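Local coordinates for protein phenol hydroxylase component phL (Pseudomonas stutzeri, PDB 3U52) that probably serves as a subunit of the oxygenase component of a bacterial phenol hydroxylase, which adds oxygen to aromatic rings, at residues T30-E34 with A35-I39. Residues are numbered along the deposited sequence; the frame is centred on the assembly and turned at random.
Sequences TRYQE and ASYDI
Tyr32 carries CG anti to its own nitrogen (chi1 179°), and Ser36 turns OG anti to its carbonyl carbon (chi1 -57°). These torsions set the hydroxymethyl group of Ser36 over one face of the Tyr32 ring. The pair sits one turn apart on the short helix 31-36, which opens with a capping box. There Thr30 OG1 accepts from Gln33 N at 2.9 Å. In return, Gln33 OE1 takes the Thr30 N-H at 3.0 Å in a nearly straight bond. Ser36 CB makes a CH-pi contact 4.1 Å from the centroid of the Tyr32 ring. Ser36 OG is offset toward the rim, 3.4 Å from Tyr32 CE1. Ser36 OG lies 2.8 Å from Tyr32 O, and hydrogen-bonds with Gln151 OE1 of helix 147-175. Tyr37 meets Tyr32 from another direction. Its OH comes to the Tyr32 ring edge, near the ring plane, and the two ring planes stand at 90°. The phenol oxygens have outside partners: Asp75 N for Tyr32 and Ser74 for Tyr37. Replacing Tyr32 with an alanine is likely to leave Ser36 CB and the Tyr37 ring without their aromatic neighbour, and Asp75 N without its phenol partner. The helix touches both helix 18-24 and helix 147-175, and Arg31 NH2 reaches an acidic side chain of the chain of another protein. Toward the end of the helix, Gln33 O accepts a hydrogen bond from Ser36 N at 3.2 Å, from above the carbonyl plane. The same Gln33 O lies 3.3 Å from Tyr37 CD1, at the ring edge.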
loop_
_atom_site.group_PDB
_atom_site.type_symbol
_atom_site.label_atom_id
_atom_site.label_comp_id
_atom_site.label_asym_id
_atom_site.label_seq_id
_atom_site.Cartn_x
_atom_site.Cartn_y
_atom_site.Cartn_z
ATOM N N THR D 30 1.730 16.029 12.007
ATOM C CA THR D 30 2.049 14.597 11.963
ATOM C C THR D 30 0.763 13.767 11.942
ATOM O O THR D 30 -0.318 14.270 12.271
ATOM C CB THR D 30 2.905 14.185 13.136
ATOM O OG1 THR D 30 2.151 14.357 14.330
ATOM C CG2 THR D 30 4.161 15.073 13.231
ATOM N N ARG D 31 0.884 12.502 11.551
ATOM C CA ARG D 31 -0.231 11.557 11.668
ATOM C C ARG D 31 -0.704 11.481 13.130
ATOM O O ARG D 31 -1.916 11.496 13.395
ATOM C CB ARG D 31 0.146 10.173 11.120
ATOM C CG ARG D 31 0.345 10.103 9.565
ATOM C CD ARG D 31 -0.796 9.471 8.738
ATOM N NE ARG D 31 -0.584 9.586 7.269
ATOM C CZ ARG D 31 -1.408 10.214 6.399
ATOM N NH1 ARG D 31 -2.521 10.804 6.799
ATOM N NH2 ARG D 31 -1.117 10.268 5.099
ATOM N N TYR D 32 0.240 11.409 14.072
ATOM C CA TYR D 32 -0.102 11.391 15.503
ATOM C C TYR D 32 -0.900 12.610 15.891
ATOM O O TYR D 32 -1.904 12.463 16.571
ATOM C CB TYR D 32 1.151 11.255 16.391
ATOM C CG TYR D 32 0.808 11.248 17.866
ATOM C CD1 TYR D 32 0.200 10.137 18.465
ATOM C CD2 TYR D 32 1.026 12.365 18.651
ATOM C CE1 TYR D 32 -0.130 10.157 19.842
ATOM C CE2 TYR D 32 0.696 12.379 20.005
ATOM C CZ TYR D 32 0.123 11.276 20.586
ATOM O OH TYR D 32 -0.205 11.334 21.928
ATOM N N GLN D 33 -0.472 13.807 15.458
ATOM C CA GLN D 33 -1.189 15.042 15.807
ATOM C C GLN D 33 -2.617 15.049 15.270
ATOM O O GLN D 33 -3.529 15.266 16.072
ATOM C CB GLN D 33 -0.476 16.317 15.386
ATOM C CG GLN D 33 0.841 16.549 16.183
ATOM C CD GLN D 33 1.716 17.640 15.594
ATOM O OE1 GLN D 33 1.801 17.789 14.393
ATOM N NE2 GLN D 33 2.415 18.372 16.449
ATOM N N GLU D 34 -2.819 14.800 13.974
ATOM C CA GLU D 34 -4.168 14.795 13.393
ATOM C C GLU D 34 -5.110 13.747 14.019
ATOM O O GLU D 34 -6.343 13.905 13.995
ATOM C CB GLU D 34 -4.130 14.670 11.845
ATOM C CG GLU D 34 -3.438 15.889 11.262
ATOM C CD GLU D 34 -3.555 16.083 9.744
ATOM O OE1 GLU D 34 -3.698 15.106 8.995
ATOM O OE2 GLU D 34 -3.443 17.262 9.295
ATOM N N ALA D 35 -4.521 12.699 14.563
ATOM C CA ALA D 35 -5.298 11.588 15.055
ATOM C C ALA D 35 -5.670 11.729 16.502
ATOM O O ALA D 35 -6.562 11.021 16.947
ATOM C CB ALA D 35 -4.539 10.259 14.855
ATOM N N SER D 36 -4.984 12.615 17.226
ATOM C CA SER D 36 -4.953 12.532 18.661
ATOM C C SER D 36 -5.404 13.766 19.465
ATOM O O SER D 36 -5.525 13.674 20.693
ATOM C CB SER D 36 -3.565 12.087 19.114
ATOM O OG SER D 36 -3.229 10.850 18.509
ATOM N N TYR D 37 -5.603 14.908 18.794
ATOM C CA TYR D 37 -5.816 16.172 19.485
ATOM C C TYR D 37 -7.150 16.767 19.116
ATOM O O TYR D 37 -7.409 16.969 17.942
ATOM C CB TYR D 37 -4.705 17.191 19.133
ATOM C CG TYR D 37 -3.372 16.859 19.775
ATOM C CD1 TYR D 37 -2.447 16.039 19.104
ATOM C CD2 TYR D 37 -3.053 17.330 21.052
ATOM C CE1 TYR D 37 -1.246 15.710 19.683
ATOM C CE2 TYR D 37 -1.836 17.011 21.646
ATOM C CZ TYR D 37 -0.952 16.212 20.955
ATOM O OH TYR D 37 0.233 15.890 21.514
ATOM N N ASP D 38 -7.993 17.051 20.128
ATOM C CA ASP D 38 -9.254 17.845 19.949
ATOM C C ASP D 38 -10.272 17.212 19.011
ATOM O O ASP D 38 -11.041 17.885 18.392
ATOM C CB ASP D 38 -8.935 19.248 19.446
ATOM C CG ASP D 38 -7.946 19.946 20.329
ATOM O OD1 ASP D 38 -8.167 19.917 21.557
ATOM O OD2 ASP D 38 -6.931 20.475 19.822
ATOM N N ILE D 39 -10.273 15.898 18.931
ATOM C CA ILE D 39 -11.117 15.209 18.009
ATOM C C ILE D 39 -12.419 14.760 18.736
ATOM O O ILE D 39 -13.443 14.491 18.107
ATOM C CB ILE D 39 -10.236 14.090 17.469
ATOM C CG1 ILE D 39 -10.163 14.144 15.964
ATOM C CG2 ILE D 39 -10.419 12.781 18.124
ATOM C CD1 ILE D 39 -8.977 14.915 15.574
#